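Local coordinates for UPF0141 protein yjdB (Campylobacter jejuni subsp. jejuni HB93-13, PDB 4TN0), which transfers phosphoethanolamine, probably to targets in the cell envelope, and is required for polymyxin resistance and motility in Campylobacter jejuni, at residues Val99-Asn107 and Leu132-Leu140; Ser68-Arg78 and Gln278-Leu286. All blocks are in the same frame, centred on the assembly; numbering follows the deposited sequence.

In the fold
From the N terminus, the chain lays down strands 18-24 and 53-59 of the large mixed sheet, passes the phosphorylated T65 of the zinc site and enters 68-78, the first half of contact 2. Strand 100-105 follows, and contact 1 closes a short loop by bringing helix 133-139 back over it, after the chain has formed edge strand 120-123 beside it. Much later, after strand 276-277, residues 278-286 return to 68-78. Contact 2 thus closes a loop of about two hundred residues in which contact 1 is nested. The two touch through the sheet: F104 faces helix 133-139, while W103, the next residue back, reaches the other side, where its CZ3 lies 3.4 Å from F73 CZ.

Contact 1: Val99-Asn107 and Leu132-Leu140; sequences VDAAWFDNN and LLIPFKEKL
F104 takes P135 squarely over one ring face, and this pair centres the packing of helix 133-139 on strand 100-105 in the alpha/beta/alpha arrangement of the alkaline phosphatase-like fold. Helix and strand run nearly antiparallel. P135 CB stands 3.9 Å from the F104 ring centroid, 3° off the normal, a CH-pi contact. K139 CB meets the same ring at its edge, 4.0 Å from F104 CZ. Toward the start of the helix, L132 spreads its two methyls: CD2 lies 3.5 Å from F104 O, and CD1 lies 3.7 Å from N106 CB. At the other end K139 bends at CB-CG (chi2 66°) and reaches over A102 to D100, forming a salt bridge in which NZ is 2.8 Å from D100 OD2; the bond to OD1 is weak. A hydrogen bond with S144 OG probably steadies D100 OD2. On the reverse side of the strand, D105 OD2 hydrogen-bonds with H152 ND1, and OD1 closes an Asx turn with N107 N. N107 ND2 in turn hydrogen-bonds to OE1 of the zinc ligand E26. The indole of W103 gives D105 a nearly straight bond, NE1 to OD2 at 3.0 Å with an angle of 176° at the hydrogen.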
loop_
_atom_site.group_PDB
_atom_site.type_symbol
_atom_site.label_atom_id
_atom_site.label_comp_id
_atom_site.label_asym_id
_atom_site.label_seq_id
_atom_site.Cartn_x
_atom_site.Cartn_y
_atom_site.Cartn_z
ATOM N N VAL A 99 -9.946 7.586 -16.449
ATOM C CA VAL A 99 -8.638 7.765 -15.809
ATOM C C VAL A 99 -7.585 6.831 -16.414
ATOM O O VAL A 99 -7.875 5.677 -16.720
ATOM C CB VAL A 99 -8.732 7.530 -14.303
ATOM C CG1 VAL A 99 -7.431 7.907 -13.615
ATOM C CG2 VAL A 99 -9.895 8.324 -13.736
ATOM N N ASP A 100 -6.372 7.341 -16.620
ATOM C CA ASP A 100 -5.256 6.502 -17.084
ATOM C C ASP A 100 -4.753 5.600 -15.933
ATOM O O ASP A 100 -4.258 6.088 -14.907
ATOM C CB ASP A 100 -4.122 7.373 -17.634
ATOM C CG ASP A 100 -3.026 6.562 -18.329
ATOM O OD1 ASP A 100 -2.867 5.345 -18.063
ATOM O OD2 ASP A 100 -2.307 7.161 -19.154
ATOM N N ALA A 101 -4.929 4.290 -16.096
ATOM C CA ALA A 101 -4.588 3.323 -15.055
ATOM C C ALA A 101 -3.489 2.364 -15.478
ATOM O O ALA A 101 -3.606 1.692 -16.502
ATOM C CB ALA A 101 -5.832 2.539 -14.648
ATOM N N ALA A 102 -2.423 2.305 -14.690
ATOM C CA ALA A 102 -1.346 1.321 -14.888
ATOM C C ALA A 102 -1.123 0.493 -13.608
ATOM O O ALA A 102 -1.167 1.038 -12.488
ATOM C CB ALA A 102 -0.056 2.006 -15.321
ATOM N N TRP A 103 -0.947 -0.820 -13.775
ATOM C CA TRP A 103 -0.670 -1.724 -12.654
ATOM C C TRP A 103 0.626 -2.534 -12.892
ATOM O O TRP A 103 0.682 -3.391 -13.774
ATOM C CB TRP A 103 -1.871 -2.658 -12.423
ATOM C CG TRP A 103 -1.764 -3.556 -11.197
ATOM C CD1 TRP A 103 -0.932 -4.622 -11.041
ATOM C CD2 TRP A 103 -2.534 -3.473 -9.985
ATOM N NE1 TRP A 103 -1.113 -5.194 -9.810
ATOM C CE2 TRP A 103 -2.098 -4.510 -9.141
ATOM C CE3 TRP A 103 -3.538 -2.618 -9.531
ATOM C CZ2 TRP A 103 -2.634 -4.719 -7.863
ATOM C CZ3 TRP A 103 -4.067 -2.817 -8.268
ATOM C CH2 TRP A 103 -3.617 -3.867 -7.446
ATOM N N PHE A 104 1.664 -2.256 -12.105
ATOM C CA PHE A 104 2.927 -2.992 -12.223
ATOM C C PHE A 104 3.160 -3.899 -10.990
ATOM O O PHE A 104 3.284 -3.413 -9.858
ATOM C CB PHE A 104 4.100 -2.022 -12.402
ATOM C CG PHE A 104 3.956 -1.105 -13.579
ATOM C CD1 PHE A 104 3.512 -1.586 -14.802
ATOM C CD2 PHE A 104 4.247 0.248 -13.463
ATOM C CE1 PHE A 104 3.369 -0.737 -15.890
ATOM C CE2 PHE A 104 4.104 1.105 -14.554
ATOM C CZ PHE A 104 3.663 0.606 -15.764
ATOM N N ASP A 105 3.233 -5.211 -11.217
ATOM C CA ASP A 105 3.199 -6.182 -10.123
ATOM C C ASP A 105 4.479 -7.000 -10.006
ATOM O O ASP A 105 4.837 -7.746 -10.919
ATOM C CB ASP A 105 2.005 -7.118 -10.315
ATOM C CG ASP A 105 1.532 -7.743 -9.013
ATOM O OD1 ASP A 105 2.341 -8.411 -8.352
ATOM O OD2 ASP A 105 0.360 -7.514 -8.625
ATOM N N ASN A 106 5.151 -6.870 -8.863
ATOM C CA ASN A 106 6.352 -7.646 -8.559
ATOM C C ASN A 106 6.088 -8.706 -7.471
ATOM O O ASN A 106 6.996 -9.394 -7.001
ATOM C CB ASN A 106 7.483 -6.718 -8.122
ATOM C CG ASN A 106 8.836 -7.424 -8.096
ATOM O OD1 ASN A 106 9.136 -8.215 -8.985
ATOM N ND2 ASN A 106 9.663 -7.119 -7.095
ATOM N N ASN A 107 4.829 -8.813 -7.063
ATOM C CA ASN A 107 4.461 -9.705 -5.978
ATOM C C ASN A 107 4.300 -11.153 -6.432
ATOM O O ASN A 107 3.610 -11.424 -7.411
ATOM C CB ASN A 107 3.184 -9.194 -5.322
ATOM C CG ASN A 107 2.911 -9.859 -4.008
ATOM O OD1 ASN A 107 2.353 -10.946 -3.958
ATOM N ND2 ASN A 107 3.346 -9.226 -2.931
ATOM N N LEU A 132 10.634 -2.369 -10.221
ATOM C CA LEU A 132 9.396 -1.664 -10.504
ATOM C C LEU A 132 9.682 -0.224 -10.947
ATOM O O LEU A 132 8.866 0.399 -11.637
ATOM C CB LEU A 132 8.473 -1.689 -9.283
ATOM C CG LEU A 132 7.834 -3.055 -9.008
ATOM C CD1 LEU A 132 7.191 -3.068 -7.635
ATOM C CD2 LEU A 132 6.818 -3.440 -10.090
ATOM N N LEU A 133 10.849 0.305 -10.584
ATOM C CA LEU A 133 11.160 1.680 -10.952
ATOM C C LEU A 133 11.350 1.803 -12.476
ATOM O O LEU A 133 11.179 2.884 -13.049
ATOM C CB LEU A 133 12.389 2.169 -10.186
ATOM C CG LEU A 133 12.062 2.335 -8.697
ATOM C CD1 LEU A 133 13.241 2.808 -7.867
ATOM C CD2 LEU A 133 10.920 3.292 -8.543
ATOM N N ILE A 134 11.666 0.684 -13.127
ATOM C CA ILE A 134 11.868 0.665 -14.572
ATOM C C ILE A 134 10.584 0.911 -15.380
ATOM O O ILE A 134 10.544 1.854 -16.174
ATOM C CB ILE A 134 12.535 -0.657 -15.031
ATOM C CG1 ILE A 134 14.008 -0.669 -14.624
ATOM C CG2 ILE A 134 12.452 -0.808 -16.530
ATOM C CD1 ILE A 134 14.691 -1.980 -14.904
ATOM N N PRO A 135 9.531 0.080 -15.202
ATOM C CA PRO A 135 8.352 0.408 -16.015
ATOM C C PRO A 135 7.631 1.651 -15.512
ATOM O O PRO A 135 6.868 2.255 -16.269
ATOM C CB PRO A 135 7.472 -0.830 -15.864
ATOM C CG PRO A 135 7.806 -1.332 -14.495
ATOM C CD PRO A 135 9.270 -1.063 -14.304
ATOM N N PHE A 136 7.897 2.040 -14.269
ATOM C CA PHE A 136 7.342 3.267 -13.714
ATOM C C PHE A 136 7.921 4.492 -14.400
ATOM O O PHE A 136 7.185 5.408 -14.762
ATOM C CB PHE A 136 7.609 3.344 -12.221
ATOM C CG PHE A 136 7.261 4.664 -11.598
ATOM C CD1 PHE A 136 5.939 5.106 -11.556
ATOM C CD2 PHE A 136 8.237 5.438 -10.992
ATOM C CE1 PHE A 136 5.611 6.312 -10.952
ATOM C CE2 PHE A 136 7.911 6.649 -10.383
ATOM C CZ PHE A 136 6.594 7.083 -10.358
ATOM N N LYS A 137 9.236 4.491 -14.616
ATOM C CA LYS A 137 9.881 5.605 -15.304
ATOM C C LYS A 137 9.345 5.684 -16.735
ATOM O O LYS A 137 9.012 6.758 -17.218
ATOM C CB LYS A 137 11.413 5.456 -15.278
ATOM C CG LYS A 137 12.026 5.920 -13.961
ATOM C CD LYS A 137 13.539 5.733 -13.871
ATOM C CE LYS A 137 13.980 5.889 -12.400
ATOM N NZ LYS A 137 15.411 5.595 -12.076
ATOM N N GLU A 138 9.195 4.535 -17.379
ATOM C CA GLU A 138 8.713 4.498 -18.744
ATOM C C GLU A 138 7.265 4.977 -18.884
ATOM O O GLU A 138 6.892 5.592 -19.888
ATOM C CB GLU A 138 8.846 3.091 -19.309
ATOM C CG GLU A 138 8.238 2.951 -20.694
ATOM C CD GLU A 138 8.945 3.794 -21.781
ATOM O OE1 GLU A 138 9.988 4.438 -21.491
ATOM O OE2 GLU A 138 8.453 3.809 -22.937
ATOM N N LYS A 139 6.442 4.711 -17.880
ATOM C CA LYS A 139 5.067 5.179 -17.927
ATOM C C LYS A 139 5.034 6.686 -17.640
ATOM O O LYS A 139 4.090 7.374 -18.031
ATOM C CB LYS A 139 4.197 4.396 -16.929
ATOM C CG LYS A 139 2.772 4.919 -16.749
ATOM C CD LYS A 139 1.951 4.758 -18.018
ATOM C CE LYS A 139 0.603 5.469 -17.897
ATOM N NZ LYS A 139 -0.230 5.293 -19.121
ATOM N N LEU A 140 6.080 7.212 -17.001
ATOM C CA LEU A 140 6.103 8.637 -16.681
ATOM C C LEU A 140 6.312 9.493 -17.942
ATOM O O LEU A 140 6.099 10.705 -17.920
ATOM C CB LEU A 140 7.180 8.938 -15.634
ATOM C CG LEU A 140 6.774 8.793 -14.157
ATOM C CD1 LEU A 140 7.864 9.299 -13.216
ATOM C CD2 LEU A 140 5.463 9.497 -13.851
#

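Contact 2: Ser68-Arg78 and Gln278-Leu286; sequences SLPCMFSISKR and QDNLFSTLL
Helix 68-73 follows closely on the phosphothreonine T65 of the zinc site in this alkaline phosphatase-like fold, and here it is backed by residues 278-286, which lead from edge strand 276-277 into helix 281-288. The side chain of S68 is about 7 Å from the zinc. M72 carries much of the contact. Its CG sits between the backbone N and the carbonyl carbon (chi1 80°), a crowded position that sets M72 CG 3.9 Å from L281 CD2, while M72 CB lies 3.7 Å from Q278 CB and the bend at chi3 turns M72 CE to the Q278 amide. That amide is fixed at both ends, OE1 accepting from the backbone N of C61, the disulfide partner of C71, and NE2 donating to D226 O. S68 OG hydrogen-bonds to the same carbonyl, so both segments hold the backbone of a zinc ligand, in the second shell of the site. Deeper in, L281 CD2 lies over the F73 ring face in a CH-pi contact, 4.1 Å from its centroid, while L285 CD1 touches F73 CE2. At the helix end and just after it, the chain covers one face of F282 with I75 CA, 3.8 Å from the centroid, and brings F73 O to the ring edge, 3.8 Å from F282 CD1. An ST turn, S76 N to S74 OG, shapes this bend. K77 CB then leans on the D279 carboxylate. R78 N donates to D279 OD1 at 2.7 Å, on the syn side and 27° out of the carboxylate plane.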
loop_
_atom_site.group_PDB
_atom_site.type_symbol
_atom_site.label_atom_id
_atom_site.label_comp_id
_atom_site.label_asym_id
_atom_site.label_seq_id
_atom_site.Cartn_x
_atom_site.Cartn_y
_atom_site.Cartn_z
ATOM N N SER A 68 -7.084 -9.583 1.871
ATOM C CA SER A 68 -6.756 -8.159 1.912
ATOM C C SER A 68 -6.737 -7.458 0.560
ATOM O O SER A 68 -7.322 -6.390 0.407
ATOM C CB SER A 68 -5.401 -7.937 2.571
ATOM O OG SER A 68 -5.510 -7.959 3.968
ATOM N N LEU A 69 -6.056 -8.037 -0.418
ATOM C CA LEU A 69 -5.859 -7.309 -1.664
ATOM C C LEU A 69 -7.205 -7.061 -2.402
ATOM O O LEU A 69 -7.497 -5.921 -2.743
ATOM C CB LEU A 69 -4.823 -8.027 -2.534
ATOM C CG LEU A 69 -4.336 -7.330 -3.805
ATOM C CD1 LEU A 69 -4.007 -5.847 -3.598
ATOM C CD2 LEU A 69 -3.142 -8.084 -4.404
ATOM N N PRO A 70 -8.030 -8.104 -2.631
ATOM C CA PRO A 70 -9.328 -7.818 -3.272
ATOM C C PRO A 70 -10.237 -6.931 -2.406
ATOM O O PRO A 70 -10.850 -6.017 -2.915
ATOM C CB PRO A 70 -9.960 -9.209 -3.452
ATOM C CG PRO A 70 -8.825 -10.170 -3.377
ATOM C CD PRO A 70 -7.841 -9.554 -2.415
ATOM N N CYS A 71 -10.296 -7.185 -1.108
ATOM C CA CYS A 71 -11.170 -6.428 -0.234
ATOM C C CYS A 71 -10.871 -4.930 -0.204
ATOM O O CYS A 71 -11.798 -4.099 -0.296
ATOM C CB CYS A 71 -11.088 -6.985 1.187
ATOM S SG CYS A 71 -12.092 -6.110 2.353
ATOM N N MET A 72 -9.589 -4.573 -0.123
ATOM C CA MET A 72 -9.233 -3.157 0.009
ATOM C C MET A 72 -9.663 -2.391 -1.265
ATOM O O MET A 72 -9.981 -1.214 -1.199
ATOM C CB MET A 72 -7.723 -2.966 0.302
ATOM C CG MET A 72 -6.776 -3.060 -0.893
ATOM S SD MET A 72 -5.053 -2.571 -0.521
ATOM C CE MET A 72 -4.378 -4.052 0.270
ATOM N N PHE A 73 -9.668 -3.076 -2.407
ATOM C CA PHE A 73 -10.025 -2.474 -3.683
ATOM C C PHE A 73 -11.530 -2.612 -3.980
ATOM O O PHE A 73 -12.064 -1.991 -4.918
ATOM C CB PHE A 73 -9.217 -3.111 -4.815
ATOM C CG PHE A 73 -7.838 -2.530 -4.998
ATOM C CD1 PHE A 73 -6.723 -3.141 -4.423
ATOM C CD2 PHE A 73 -7.647 -1.376 -5.750
ATOM C CE1 PHE A 73 -5.447 -2.609 -4.596
ATOM C CE2 PHE A 73 -6.379 -0.839 -5.923
ATOM C CZ PHE A 73 -5.275 -1.459 -5.352
ATOM N N SER A 74 -12.207 -3.436 -3.185
ATOM C CA SER A 74 -13.629 -3.657 -3.378
ATOM C C SER A 74 -14.456 -2.545 -2.721
ATOM O O SER A 74 -13.963 -1.824 -1.847
ATOM C CB SER A 74 -14.040 -5.020 -2.831
ATOM O OG SER A 74 -15.440 -5.086 -2.591
ATOM N N ILE A 75 -15.692 -2.386 -3.193
ATOM C CA ILE A 75 -16.649 -1.468 -2.583
ATOM C C ILE A 75 -17.038 -1.951 -1.182
ATOM O O ILE A 75 -17.386 -1.143 -0.313
ATOM C CB ILE A 75 -17.921 -1.307 -3.471
ATOM C CG1 ILE A 75 -18.854 -0.232 -2.917
ATOM C CG2 ILE A 75 -18.652 -2.639 -3.652
ATOM C CD1 ILE A 75 -19.955 0.184 -3.919
ATOM N N SER A 76 -16.988 -3.267 -0.966
ATOM C CA SER A 76 -17.346 -3.826 0.343
ATOM C C SER A 76 -16.313 -3.468 1.401
ATOM O O SER A 76 -15.102 -3.422 1.133
ATOM C CB SER A 76 -17.505 -5.339 0.276
ATOM O OG SER A 76 -18.158 -5.730 -0.914
ATOM N N LYS A 77 -16.791 -3.238 2.616
ATOM C CA LYS A 77 -15.898 -2.979 3.729
ATOM C C LYS A 77 -15.625 -4.309 4.434
ATOM O O LYS A 77 -16.175 -5.338 4.030
ATOM C CB LYS A 77 -16.514 -1.931 4.653
ATOM C CG LYS A 77 -16.701 -0.608 3.937
ATOM C CD LYS A 77 -17.555 0.363 4.712
ATOM C CE LYS A 77 -17.837 1.589 3.867
ATOM N NZ LYS A 77 -18.491 1.265 2.544
ATOM N N ARG A 78 -14.768 -4.310 5.456
ATOM C CA ARG A 78 -14.355 -5.579 6.054
ATOM C C ARG A 78 -15.541 -6.397 6.565
ATOM O O ARG A 78 -15.552 -7.626 6.433
ATOM C CB ARG A 78 -13.351 -5.378 7.196
ATOM C CG ARG A 78 -12.998 -6.713 7.863
ATOM C CD ARG A 78 -11.811 -6.635 8.794
ATOM N NE ARG A 78 -11.982 -5.686 9.885
ATOM C CZ ARG A 78 -12.652 -5.952 11.002
ATOM N NH1 ARG A 78 -13.228 -7.144 11.179
ATOM N NH2 ARG A 78 -12.739 -5.026 11.946
ATOM N N GLN A 278 -8.198 -0.310 5.574
ATOM C CA GLN A 278 -8.291 -0.567 4.147
ATOM C C GLN A 278 -9.698 -0.281 3.620
ATOM O O GLN A 278 -9.886 -0.043 2.418
ATOM C CB GLN A 278 -7.874 -2.009 3.839
ATOM C CG GLN A 278 -6.357 -2.137 3.652
ATOM C CD GLN A 278 -5.820 -3.547 3.851
ATOM O OE1 GLN A 278 -6.576 -4.511 3.973
ATOM N NE2 GLN A 278 -4.495 -3.666 3.916
ATOM N N ASP A 279 -10.682 -0.286 4.515
ATOM C CA ASP A 279 -12.050 0.105 4.154
ATOM C C ASP A 279 -12.069 1.468 3.418
ATOM O O ASP A 279 -12.823 1.669 2.475
ATOM C CB ASP A 279 -12.933 0.169 5.406
ATOM C CG ASP A 279 -13.323 -1.212 5.931
ATOM O OD1 ASP A 279 -13.045 -2.220 5.245
ATOM O OD2 ASP A 279 -13.936 -1.279 7.027
ATOM N N ASN A 280 -11.199 2.371 3.858
ATOM C CA ASN A 280 -11.082 3.712 3.329
ATOM C C ASN A 280 -10.499 3.818 1.926
ATOM O O ASN A 280 -10.522 4.902 1.353
ATOM C CB ASN A 280 -10.207 4.560 4.258
ATOM C CG ASN A 280 -10.843 4.798 5.603
ATOM O OD1 ASN A 280 -10.573 4.084 6.568
ATOM N ND2 ASN A 280 -11.696 5.811 5.680
ATOM N N LEU A 281 -9.975 2.731 1.354
ATOM C CA LEU A 281 -9.216 2.904 0.113
ATOM C C LEU A 281 -10.172 3.169 -1.044
ATOM O O LEU A 281 -9.879 3.966 -1.941
ATOM C CB LEU A 281 -8.330 1.678 -0.212
ATOM C CG LEU A 281 -7.521 1.883 -1.514
ATOM C CD1 LEU A 281 -6.563 3.060 -1.405
ATOM C CD2 LEU A 281 -6.765 0.647 -2.043
ATOM N N PHE A 282 -11.353 2.571 -0.978
ATOM C CA PHE A 282 -12.295 2.681 -2.080
ATOM C C PHE A 282 -12.694 4.137 -2.348
ATOM O O PHE A 282 -12.507 4.630 -3.462
ATOM C CB PHE A 282 -13.542 1.839 -1.807
ATOM C CG PHE A 282 -14.516 1.828 -2.947
ATOM C CD1 PHE A 282 -14.290 1.029 -4.057
ATOM C CD2 PHE A 282 -15.632 2.654 -2.934
ATOM C CE1 PHE A 282 -15.181 1.024 -5.114
ATOM C CE2 PHE A 282 -16.524 2.659 -3.993
ATOM C CZ PHE A 282 -16.298 1.846 -5.085
ATOM N N SER A 283 -13.213 4.833 -1.334
ATOM C CA SER A 283 -13.688 6.198 -1.552
ATOM C C SER A 283 -12.517 7.147 -1.759
ATOM O O SER A 283 -12.643 8.129 -2.503
ATOM C CB SER A 283 -14.543 6.695 -0.376
ATOM O OG SER A 283 -15.804 6.045 -0.322
ATOM N N THR A 284 -11.375 6.835 -1.141
ATOM C CA THR A 284 -10.188 7.677 -1.295
ATOM C C THR A 284 -9.730 7.681 -2.743
ATOM O O THR A 284 -9.293 8.711 -3.260
ATOM C CB THR A 284 -9.014 7.217 -0.392
ATOM O OG1 THR A 284 -9.374 7.382 0.981
ATOM C CG2 THR A 284 -7.775 8.055 -0.658
ATOM N N LEU A 285 -9.876 6.539 -3.407
ATOM C CA LEU A 285 -9.451 6.398 -4.800
ATOM C C LEU A 285 -10.452 7.034 -5.781
ATOM O O LEU A 285 -10.065 7.606 -6.802
ATOM C CB LEU A 285 -9.245 4.920 -5.127
ATOM C CG LEU A 285 -7.990 4.209 -4.604
ATOM C CD1 LEU A 285 -8.028 2.791 -5.110
ATOM C CD2 LEU A 285 -6.693 4.882 -5.043
ATOM N N LEU A 286 -11.739 6.925 -5.484
ATOM C CA LEU A 286 -12.734 7.591 -6.308
ATOM C C LEU A 286 -12.579 9.096 -6.109
ATOM O O LEU A 286 -12.413 9.847 -7.071
ATOM C CB LEU A 286 -14.145 7.137 -5.950
ATOM C CG LEU A 286 -14.520 5.691 -6.246
ATOM C CD1 LEU A 286 -16.026 5.543 -6.323
ATOM C CD2 LEU A 286 -13.884 5.247 -7.534
#